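Translation initiation factor eIF2 assembly protein (Schizosaccharomyces pombe, PDB 4ZGP) acts as an ATP-grasp, ATP-dependent chaperone that binds the gamma subunit of eIF2 and lets it assemble with the alpha and beta subunits. Local coordinates at residues A[24-27]-A[28-32]; A[36-39]-A[40-44]; A[59-62]-A[63-66]; A[269-272]-A[273-277]. All blocks are in the same frame, centred on the assembly; numbering follows the deposited sequence.

Contact 1: A[24-27]-A[28-32]; sequences LTKN and QVLHC
T25 and Q28 cross at about a right angle and form a capping box at the N-terminal end of helix 26-31. Two reciprocal bonds are the evidence: Q28 N donates to T25 OG1 at 3.1 Å, and T25 N donates to Q28 OE1 at 2.8 Å with an N-H...O angle of 159°. The threonine reaches its partner because OG1 sits between its own backbone N and carbonyl carbon (chi1 68°), while the glutamine chain runs extended beyond CG and folds back over the cap. On the buried flank L24 and V29 also meet at about a right angle, L24 CD2 lying 3.6 Å from V29 CG2; V29 packs in turn near W118, an ATP-binding residue whose NE1 bonds to the V29 carbonyl. K26 and L30 instead lie side by side, pointing the same way. At the last turn H31 ND1 is hydrogen-bonded to D240, tying the helix to a loop. With an alanine here the D240 carboxylate would probably lose its ring partner and N27 O the ring against it. That oxygen sits over one face of the H31 ring, 3.0 Å above its plane and offset toward the rim.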
loop_
_atom_site.group_PDB
_atom_site.type_symbol
_atom_site.label_atom_id
_atom_site.label_comp_id
_atom_site.label_asym_id
_atom_site.label_seq_id
_atom_site.Cartn_x
_atom_site.Cartn_y
_atom_site.Cartn_z
ATOM N N LEU A 24 -1.366 -14.694 -11.286
ATOM C CA LEU A 24 -0.378 -13.854 -10.623
ATOM C C LEU A 24 1.009 -14.459 -10.736
ATOM O O LEU A 24 1.201 -15.621 -10.389
ATOM C CB LEU A 24 -0.740 -13.691 -9.153
ATOM C CG LEU A 24 0.134 -12.747 -8.325
ATOM C CD1 LEU A 24 -0.036 -11.322 -8.798
ATOM C CD2 LEU A 24 -0.219 -12.874 -6.853
ATOM N N THR A 25 1.981 -13.687 -11.209
ATOM C CA THR A 25 3.346 -14.199 -11.268
ATOM C C THR A 25 4.182 -13.658 -10.110
ATOM O O THR A 25 3.871 -12.612 -9.536
ATOM C CB THR A 25 4.045 -13.840 -12.579
ATOM O OG1 THR A 25 4.270 -12.428 -12.619
ATOM C CG2 THR A 25 3.204 -14.263 -13.789
ATOM N N LYS A 26 5.241 -14.386 -9.778
ATOM C CA LYS A 26 6.246 -13.937 -8.825
ATOM C C LYS A 26 6.765 -12.532 -9.143
ATOM O O LYS A 26 6.905 -11.702 -8.244
ATOM C CB LYS A 26 7.415 -14.925 -8.799
ATOM C CG LYS A 26 8.610 -14.452 -8.008
ATOM C CD LYS A 26 9.800 -15.408 -8.166
ATOM C CE LYS A 26 10.328 -15.446 -9.596
ATOM N NZ LYS A 26 11.594 -14.669 -9.762
ATOM N N ASN A 27 7.046 -12.260 -10.412
ATOM C CA ASN A 27 7.552 -10.943 -10.789
ATOM C C ASN A 27 6.527 -9.841 -10.506
ATOM O O ASN A 27 6.883 -8.726 -10.134
ATOM C CB ASN A 27 7.966 -10.910 -12.272
ATOM C CG ASN A 27 9.384 -11.454 -12.494
ATOM O OD1 ASN A 27 10.120 -11.686 -11.538
ATOM N ND2 ASN A 27 9.765 -11.640 -13.746
ATOM N N GLN A 28 5.252 -10.145 -10.691
ATOM C CA GLN A 28 4.233 -9.127 -10.430
ATOM C C GLN A 28 4.212 -8.728 -8.969
ATOM O O GLN A 28 3.997 -7.551 -8.645
ATOM C CB GLN A 28 2.855 -9.618 -10.830
ATOM C CG GLN A 28 2.559 -9.511 -12.309
ATOM C CD GLN A 28 1.224 -10.156 -12.600
ATOM O OE1 GLN A 28 1.117 -11.382 -12.616
ATOM N NE2 GLN A 28 0.182 -9.338 -12.758
ATOM N N VAL A 29 4.418 -9.710 -8.092
ATOM C CA VAL A 29 4.482 -9.454 -6.648
ATOM C C VAL A 29 5.761 -8.680 -6.284
ATOM O O VAL A 29 5.721 -7.698 -5.521
ATOM C CB VAL A 29 4.392 -10.790 -5.846
ATOM C CG1 VAL A 29 4.707 -10.572 -4.382
ATOM C CG2 VAL A 29 3.002 -11.395 -6.003
ATOM N N LEU A 30 6.881 -9.097 -6.851
ATOM C CA LEU A 30 8.154 -8.411 -6.626
ATOM C C LEU A 30 8.131 -6.951 -7.081
ATOM O O LEU A 30 8.744 -6.092 -6.439
ATOM C CB LEU A 30 9.308 -9.139 -7.346
ATOM C CG LEU A 30 9.802 -10.466 -6.759
ATOM C CD1 LEU A 30 10.832 -11.093 -7.695
ATOM C CD2 LEU A 30 10.390 -10.254 -5.368
ATOM N N HIS A 31 7.456 -6.668 -8.200
ATOM C CA HIS A 31 7.416 -5.311 -8.730
ATOM C C HIS A 31 6.632 -4.347 -7.837
ATOM O O HIS A 31 6.802 -3.127 -7.940
ATOM C CB HIS A 31 6.803 -5.300 -10.141
ATOM C CG HIS A 31 7.647 -6.010 -11.152
ATOM N ND1 HIS A 31 7.144 -6.488 -12.343
ATOM C CD2 HIS A 31 8.954 -6.361 -11.128
ATOM C CE1 HIS A 31 8.115 -7.074 -13.025
ATOM N NE2 HIS A 31 9.223 -7.013 -12.307
ATOM N N CYS A 32 5.770 -4.900 -6.988
ATOM C CA CYS A 32 4.921 -4.090 -6.119
ATOM C C CYS A 32 5.514 -3.861 -4.737
ATOM O O CYS A 32 4.875 -3.203 -3.906
ATOM C CB CYS A 32 3.534 -4.739 -5.968
ATOM S SG CYS A 32 2.558 -4.471 -7.465
#

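Contact 2: A[36-39]-A[40-44]; sequences SWYS and LFRKL
F41 N donates to W37 O at 2.9 Å, an i to i+4 helical bond, and makes a weaker one to Y38 O; this is the C-terminal turn of helix 34-40, where the chain heads for strand 48-51. Beyond these bonds two waters join the turn to R42. Water 1 lies 3.0 Å from Y38 OH and donates to R42 O at 2.8 Å, so it spans the tyrosine hydroxyl and the backbone four residues on; the same hydroxyl also bonds to A48 N, at the start of the strand. Water 2 accepts from R42 NE at 2.6 Å, in the plane of the guanidinium at its edge, and gives only a weak bond to S39 O.

R42 and Y38 themselves meet obliquely, with ring and guanidinium planes 69° apart. Y38 CD2 and CE2 lie over one face of the guanidinium, with CE2 3.6 Å from R42 NH1. The arginine chain leaves with CG opposite its backbone N (chi1 -178°) and bends at chi3, which turns NE toward water 2 while the aliphatic CG stays beside the phenol.

On the buried side W37 and F41 pack more loosely, and both lean on strand 253-261. W37 lies against D258, an ATP-binding residue and inferred magnesium ligand, so this face of the helix borders the nucleotide site. L40 CB sits over the centre of the F41 ring, 3.5 Å above its plane, and F41 CD2 comes within 4.1 Å of W37 CB.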
loop_
_atom_site.group_PDB
_atom_site.type_symbol
_atom_site.label_atom_id
_atom_site.label_comp_id
_atom_site.label_asym_id
_atom_site.label_seq_id
_atom_site.Cartn_x
_atom_site.Cartn_y
_atom_site.Cartn_z
ATOM N N SER A 36 10.662 -1.254 -4.556
ATOM C CA SER A 36 10.744 -1.299 -6.009
ATOM C C SER A 36 10.073 -0.093 -6.658
ATOM O O SER A 36 10.538 0.395 -7.672
ATOM C CB SER A 36 10.136 -2.602 -6.555
ATOM O OG SER A 36 10.861 -3.728 -6.090
ATOM N N TRP A 37 8.981 0.407 -6.106
ATOM C CA TRP A 37 8.334 1.497 -6.819
ATOM C C TRP A 37 8.595 2.855 -6.196
ATOM O O TRP A 37 8.462 3.885 -6.869
ATOM C CB TRP A 37 6.828 1.228 -6.964
ATOM C CG TRP A 37 6.032 1.079 -5.695
ATOM C CD1 TRP A 37 5.652 -0.089 -5.098
ATOM C CD2 TRP A 37 5.499 2.131 -4.888
ATOM N NE1 TRP A 37 4.930 0.169 -3.969
ATOM C CE2 TRP A 37 4.815 1.523 -3.810
ATOM C CE3 TRP A 37 5.551 3.526 -4.954
ATOM C CZ2 TRP A 37 4.190 2.259 -2.806
ATOM C CZ3 TRP A 37 4.915 4.260 -3.956
ATOM C CH2 TRP A 37 4.250 3.620 -2.895
ATOM N N TYR A 38 8.996 2.873 -4.929
ATOM C CA TYR A 38 9.262 4.154 -4.262
ATOM C C TYR A 38 10.394 4.864 -4.993
ATOM O O TYR A 38 10.339 6.065 -5.215
ATOM C CB TYR A 38 9.621 3.971 -2.783
ATOM C CG TYR A 38 9.909 5.290 -2.096
ATOM C CD1 TYR A 38 8.877 6.165 -1.784
ATOM C CD2 TYR A 38 11.210 5.674 -1.787
ATOM C CE1 TYR A 38 9.137 7.384 -1.164
ATOM C CE2 TYR A 38 11.472 6.893 -1.176
ATOM C CZ TYR A 38 10.429 7.743 -0.872
ATOM O OH TYR A 38 10.657 8.963 -0.256
ATOM N N SER A 39 11.396 4.071 -5.368
ATOM C CA SER A 39 12.523 4.471 -6.202
ATOM C C SER A 39 12.080 5.120 -7.508
ATOM O O SER A 39 12.513 6.219 -7.844
ATOM C CB SER A 39 13.377 3.241 -6.505
ATOM O OG SER A 39 12.511 2.124 -6.714
ATOM N N LEU A 40 11.201 4.433 -8.232
ATOM C CA LEU A 40 10.612 4.981 -9.453
ATOM C C LEU A 40 9.891 6.304 -9.288
ATOM O O LEU A 40 9.994 7.176 -10.145
ATOM C CB LEU A 40 9.606 3.988 -10.044
ATOM C CG LEU A 40 10.141 2.646 -10.509
ATOM C CD1 LEU A 40 8.991 1.794 -11.086
ATOM C CD2 LEU A 40 11.252 2.877 -11.558
ATOM N N PHE A 41 9.116 6.418 -8.213
ATOM C CA PHE A 41 8.095 7.439 -8.111
ATOM C C PHE A 41 8.279 8.355 -6.900
ATOM O O PHE A 41 7.311 8.899 -6.382
ATOM C CB PHE A 41 6.712 6.745 -8.071
ATOM C CG PHE A 41 6.469 5.881 -9.280
ATOM C CD1 PHE A 41 6.747 6.379 -10.526
ATOM C CD2 PHE A 41 6.031 4.580 -9.153
ATOM C CE1 PHE A 41 6.566 5.601 -11.678
ATOM C CE2 PHE A 41 5.828 3.797 -10.287
ATOM C CZ PHE A 41 6.103 4.315 -11.546
ATOM N N ARG A 42 9.532 8.536 -6.479
ATOM C CA ARG A 42 9.845 9.343 -5.302
ATOM C C ARG A 42 9.237 10.738 -5.374
ATOM O O ARG A 42 8.757 11.257 -4.375
ATOM C CB ARG A 42 11.373 9.438 -5.129
ATOM C CG ARG A 42 11.837 10.214 -3.890
ATOM C CD ARG A 42 13.362 10.380 -3.900
ATOM N NE ARG A 42 14.021 9.120 -4.235
ATOM C CZ ARG A 42 14.547 8.279 -3.348
ATOM N NH1 ARG A 42 14.519 8.562 -2.049
ATOM N NH2 ARG A 42 15.113 7.154 -3.763
ATOM N N LYS A 43 9.220 11.336 -6.556
ATOM C CA LYS A 43 8.689 12.688 -6.710
ATOM C C LYS A 43 7.152 12.770 -6.627
ATOM O O LYS A 43 6.590 13.866 -6.551
ATOM C CB LYS A 43 9.149 13.280 -8.044
ATOM C CG LYS A 43 10.674 13.456 -8.166
ATOM C CD LYS A 43 11.093 13.653 -9.620
ATOM C CE LYS A 43 12.602 13.451 -9.788
ATOM N NZ LYS A 43 13.013 13.492 -11.219
ATOM N N LEU A 44 6.483 11.620 -6.640
ATOM C CA LEU A 44 5.013 11.583 -6.702
ATOM C C LEU A 44 4.364 11.095 -5.415
ATOM O O LEU A 44 3.142 11.104 -5.287
ATOM C CB LEU A 44 4.565 10.669 -7.856
ATOM C CG LEU A 44 5.255 10.879 -9.208
ATOM C CD1 LEU A 44 4.920 9.715 -10.137
ATOM C CD2 LEU A 44 4.821 12.182 -9.843
HETATM O O HOH W 1 8.937 11.008 -1.565
HETATM O O HOH W 2 14.892 8.190 -6.521
#

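Contact 3: A[59-62]-A[63-66]; sequences LKYL and HEDS
H63 folds back on the C-terminal turn of helix 56-62, and its ring ND1 donates to L59 O at 3.2 Å, an i to i+4 position otherwise served by a backbone N-H. The bond is bent, with an N-H...O angle of 139°, and the donor stands above the carbonyl plane. With CG beside its own backbone N (chi1 -82°), the imidazole swings back along the helix to reach that oxygen.

Backbone bonds close the turn on the neighbouring carbonyls. E64 N donates to Y61 O at 3.3 Å, while H63 N makes only a weak bond to K60 O.

The solvent side is the looser one. H63 and K60 are both exposed; the NE2 of H63 has a weak bond to N156 of helix 149-157, and K60 NZ stays 6.7 Å from E64 OE1, too far for a salt bridge.

The tight part lies on the Y61 and L62 side. Both are buried against helix 138-146, Y61 on L142 and K146 and L62 on L145; Y61 also meets Y92 edge-to-face. E64 belongs to the same flank: its methylene CG rests 3.3 Å from Y61 O, and the extended chain crosses the tyrosine at about a right angle. With a glycine in its place the methylenes beside Y61 O are gone, and K146 and Y91 would probably lose a packing partner while the turn becomes freer to flex. On this inner flank the carboxylate plane stands 58° from that of the Y61 ring, with E64 OE1 4.0 Å from Y61 CD1.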
loop_
_atom_site.group_PDB
_atom_site.type_symbol
_atom_site.label_atom_id
_atom_site.label_comp_id
_atom_site.label_asym_id
_atom_site.label_seq_id
_atom_site.Cartn_x
_atom_site.Cartn_y
_atom_site.Cartn_z
ATOM N N LEU A 59 12.703 -8.798 12.708
ATOM C CA LEU A 59 12.019 -9.866 11.993
ATOM C C LEU A 59 11.585 -10.957 12.962
ATOM O O LEU A 59 10.467 -11.467 12.889
ATOM C CB LEU A 59 12.940 -10.431 10.910
ATOM C CG LEU A 59 12.377 -11.266 9.767
ATOM C CD1 LEU A 59 11.165 -10.591 9.183
ATOM C CD2 LEU A 59 13.451 -11.439 8.706
ATOM N N LYS A 60 12.474 -11.284 13.892
ATOM C CA LYS A 60 12.219 -12.319 14.887
ATOM C C LYS A 60 11.042 -11.932 15.789
ATOM O O LYS A 60 10.139 -12.731 16.034
ATOM C CB LYS A 60 13.493 -12.564 15.705
ATOM C CG LYS A 60 13.555 -13.899 16.446
ATOM C CD LYS A 60 12.955 -13.799 17.843
ATOM C CE LYS A 60 13.476 -14.912 18.750
ATOM N NZ LYS A 60 13.259 -16.264 18.158
ATOM N N TYR A 61 11.055 -10.691 16.266
ATOM C CA TYR A 61 9.980 -10.154 17.095
ATOM C C TYR A 61 8.621 -10.150 16.386
ATOM O O TYR A 61 7.592 -10.400 17.016
ATOM C CB TYR A 61 10.361 -8.739 17.541
ATOM C CG TYR A 61 9.294 -7.939 18.248
ATOM C CD1 TYR A 61 9.164 -7.981 19.628
ATOM C CD2 TYR A 61 8.448 -7.100 17.537
ATOM C CE1 TYR A 61 8.204 -7.229 20.274
ATOM C CE2 TYR A 61 7.490 -6.354 18.169
ATOM C CZ TYR A 61 7.373 -6.413 19.539
ATOM O OH TYR A 61 6.414 -5.656 20.167
ATOM N N LEU A 62 8.610 -9.878 15.080
ATOM C CA LEU A 62 7.343 -9.746 14.358
ATOM C C LEU A 62 6.580 -11.062 14.184
ATOM O O LEU A 62 5.376 -11.049 13.929
ATOM C CB LEU A 62 7.575 -9.125 12.982
ATOM C CG LEU A 62 7.963 -7.648 12.970
ATOM C CD1 LEU A 62 8.142 -7.172 11.533
ATOM C CD2 LEU A 62 6.922 -6.801 13.700
ATOM N N HIS A 63 7.272 -12.188 14.321
ATOM C CA HIS A 63 6.627 -13.501 14.196
ATOM C C HIS A 63 5.931 -14.011 15.481
ATOM O O HIS A 63 5.379 -15.106 15.489
ATOM C CB HIS A 63 7.652 -14.542 13.735
ATOM C CG HIS A 63 7.891 -14.546 12.255
ATOM N ND1 HIS A 63 9.030 -14.020 11.682
ATOM C CD2 HIS A 63 7.141 -15.020 11.232
ATOM C CE1 HIS A 63 8.969 -14.168 10.370
ATOM N NE2 HIS A 63 7.833 -14.772 10.071
ATOM N N GLU A 64 5.949 -13.224 16.551
ATOM C CA GLU A 64 5.351 -13.643 17.823
ATOM C C GLU A 64 3.829 -13.597 17.811
ATOM O O GLU A 64 3.246 -12.556 17.512
ATOM C CB GLU A 64 5.853 -12.761 18.965
ATOM C CG GLU A 64 7.339 -12.854 19.234
ATOM C CD GLU A 64 7.744 -12.031 20.439
ATOM O OE1 GLU A 64 8.960 -11.812 20.627
ATOM O OE2 GLU A 64 6.844 -11.605 21.198
ATOM N N ASP A 65 3.191 -14.705 18.183
ATOM C CA ASP A 65 1.731 -14.789 18.165
ATOM C C ASP A 65 1.078 -14.604 19.536
ATOM O O ASP A 65 0.023 -15.180 19.798
ATOM C CB ASP A 65 1.279 -16.129 17.567
ATOM C CG ASP A 65 1.738 -17.338 18.386
ATOM O OD1 ASP A 65 2.201 -17.165 19.534
ATOM O OD2 ASP A 65 1.620 -18.479 17.878
ATOM N N SER A 66 1.696 -13.811 20.406
ATOM C CA SER A 66 1.134 -13.579 21.732
ATOM C C SER A 66 -0.078 -12.651 21.685
ATOM O O SER A 66 -0.157 -11.761 20.832
ATOM C CB SER A 66 2.191 -12.999 22.669
ATOM O OG SER A 66 1.660 -12.833 23.976
#

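Contact 4: A[269-272]-A[273-277]; sequences LLFS and WSELE
Matching torsions bring S272 and E275 together: in each, the gamma atom stands between the backbone N and the carbonyl carbon (chi1 70° for S272, 64° for E275). The serine hydroxyl is thereby turned to the first helical turn, where OG accepts from E275 N at 3.2 Å. The glutamate chain, extended beyond CG, returns OE2 to S272 N at 2.7 Å with an N-H...O angle of 169°, and the oxygen uses its anti lone pair. These reciprocal bonds make a capping box at the N-terminal end of helix 273-278, with S272 as the N-cap. The other carboxylate oxygen, OE1, forms a salt bridge with R289 of strand 287-289, so the cap is also fastened to the mixed sheet, and the arginine probably steadies the negative charge.

One residue back, F271 crosses the E275 side chain at about a right angle, ring and carboxylate planes steeply inclined to each other. It rests on strands 202-208 and 287-289, and its CB lies 3.9 Å from L276 CG. L276 in turn reaches across to W273, placing CD1 over the centre of the indole at 3.5 Å above the ring plane, while W273 NE1 bonds to the carbonyl of T266.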
loop_
_atom_site.group_PDB
_atom_site.type_symbol
_atom_site.label_atom_id
_atom_site.label_comp_id
_atom_site.label_asym_id
_atom_site.label_seq_id
_atom_site.Cartn_x
_atom_site.Cartn_y
_atom_site.Cartn_z
ATOM N N LEU A 269 -12.874 -3.341 -3.652
ATOM C CA LEU A 269 -13.674 -2.304 -2.998
ATOM C C LEU A 269 -15.066 -2.186 -3.621
ATOM O O LEU A 269 -15.900 -3.065 -3.395
ATOM C CB LEU A 269 -12.924 -0.962 -3.017
ATOM C CG LEU A 269 -11.601 -0.996 -2.226
ATOM C CD1 LEU A 269 -10.880 0.354 -2.364
ATOM C CD2 LEU A 269 -11.840 -1.294 -0.743
ATOM N N LEU A 270 -15.339 -1.124 -4.375
ATOM C CA LEU A 270 -16.669 -0.970 -4.981
ATOM C C LEU A 270 -16.809 -1.733 -6.296
ATOM O O LEU A 270 -17.892 -1.751 -6.899
ATOM C CB LEU A 270 -16.998 0.503 -5.211
ATOM C CG LEU A 270 -17.042 1.293 -3.902
ATOM C CD1 LEU A 270 -17.431 2.737 -4.185
ATOM C CD2 LEU A 270 -18.027 0.625 -2.938
ATOM N N PHE A 271 -15.715 -2.345 -6.746
ATOM C CA PHE A 271 -15.740 -3.222 -7.923
ATOM C C PHE A 271 -15.546 -4.679 -7.535
ATOM O O PHE A 271 -14.827 -4.991 -6.589
ATOM C CB PHE A 271 -14.647 -2.836 -8.936
ATOM C CG PHE A 271 -14.834 -1.485 -9.525
ATOM C CD1 PHE A 271 -15.695 -1.290 -10.593
ATOM C CD2 PHE A 271 -14.171 -0.394 -9.002
ATOM C CE1 PHE A 271 -15.895 -0.037 -11.131
ATOM C CE2 PHE A 271 -14.362 0.868 -9.543
ATOM C CZ PHE A 271 -15.236 1.054 -10.606
ATOM N N SER A 272 -16.178 -5.589 -8.270
ATOM C CA SER A 272 -15.833 -6.994 -8.116
ATOM C C SER A 272 -14.761 -7.366 -9.131
ATOM O O SER A 272 -14.654 -6.751 -10.191
ATOM C CB SER A 272 -17.052 -7.891 -8.329
ATOM O OG SER A 272 -17.405 -7.864 -9.697
ATOM N N TRP A 273 -13.992 -8.393 -8.817
ATOM C CA TRP A 273 -12.939 -8.824 -9.717
ATOM C C TRP A 273 -13.516 -9.527 -10.941
ATOM O O TRP A 273 -12.864 -9.585 -11.977
ATOM C CB TRP A 273 -11.936 -9.706 -8.966
ATOM C CG TRP A 273 -10.963 -8.824 -8.270
ATOM C CD1 TRP A 273 -10.963 -8.482 -6.951
ATOM C CD2 TRP A 273 -9.906 -8.067 -8.884
ATOM N NE1 TRP A 273 -9.944 -7.582 -6.697
ATOM C CE2 TRP A 273 -9.283 -7.314 -7.869
ATOM C CE3 TRP A 273 -9.418 -7.967 -10.183
ATOM C CZ2 TRP A 273 -8.196 -6.474 -8.119
ATOM C CZ3 TRP A 273 -8.334 -7.144 -10.428
ATOM C CH2 TRP A 273 -7.735 -6.408 -9.397
ATOM N N SER A 274 -14.743 -10.030 -10.829
ATOM C CA SER A 274 -15.408 -10.566 -12.007
ATOM C C SER A 274 -15.562 -9.466 -13.030
ATOM O O SER A 274 -15.219 -9.644 -14.192
ATOM C CB SER A 274 -16.781 -11.167 -11.660
ATOM O OG SER A 274 -16.660 -12.126 -10.630
ATOM N N GLU A 275 -16.061 -8.304 -12.619
ATOM C CA GLU A 275 -16.220 -7.259 -13.624
ATOM C C GLU A 275 -14.870 -6.650 -14.026
ATOM O O GLU A 275 -14.689 -6.274 -15.172
ATOM C CB GLU A 275 -17.194 -6.175 -13.148
ATOM C CG GLU A 275 -16.773 -5.396 -11.940
ATOM C CD GLU A 275 -17.936 -4.640 -11.304
ATOM O OE1 GLU A 275 -18.818 -4.148 -12.047
ATOM O OE2 GLU A 275 -17.955 -4.542 -10.056
ATOM N N LEU A 276 -13.914 -6.574 -13.102
ATOM C CA LEU A 276 -12.604 -6.000 -13.458
ATOM C C LEU A 276 -11.877 -6.853 -14.488
ATOM O O LEU A 276 -11.249 -6.341 -15.415
ATOM C CB LEU A 276 -11.735 -5.842 -12.214
ATOM C CG LEU A 276 -12.154 -4.716 -11.272
ATOM C CD1 LEU A 276 -11.381 -4.878 -9.951
ATOM C CD2 LEU A 276 -11.953 -3.329 -11.890
ATOM N N GLU A 277 -11.981 -8.163 -14.307
ATOM C CA GLU A 277 -11.375 -9.124 -15.216
ATOM C C GLU A 277 -11.991 -9.085 -16.612
ATOM O O GLU A 277 -11.291 -9.217 -17.609
ATOM C CB GLU A 277 -11.507 -10.521 -14.632
ATOM C CG GLU A 277 -10.799 -11.583 -15.411
ATOM C CD GLU A 277 -10.853 -12.909 -14.693
ATOM O OE1 GLU A 277 -11.356 -12.949 -13.545
ATOM O OE2 GLU A 277 -10.396 -13.909 -15.274
#

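How the contacts relate
The four contacts follow one another along the chain, each a local turn at a helix end: contacts 1 and 4 at N-terminal ends, contacts 2 and 3 at C-terminal ends. Contacts 1 and 2 lie on successive helices, 26-31 and 34-40, with centres 17 Å apart, and they touch where S36 OG approaches L30 O, a probable hydrogen bond. Both pack on strand 253-261, which carries nucleotide-site residues. Contact 4 caps helix 273-278 beside the same mixed sheet, its centre 20 Å from contact 1. Contact 3 stands apart, 34 Å from contact 4 between centres, against helices 138-146 and 149-157. This is consistent with contact 3 lying on a different lobe of the ATP-grasp fold from the other three.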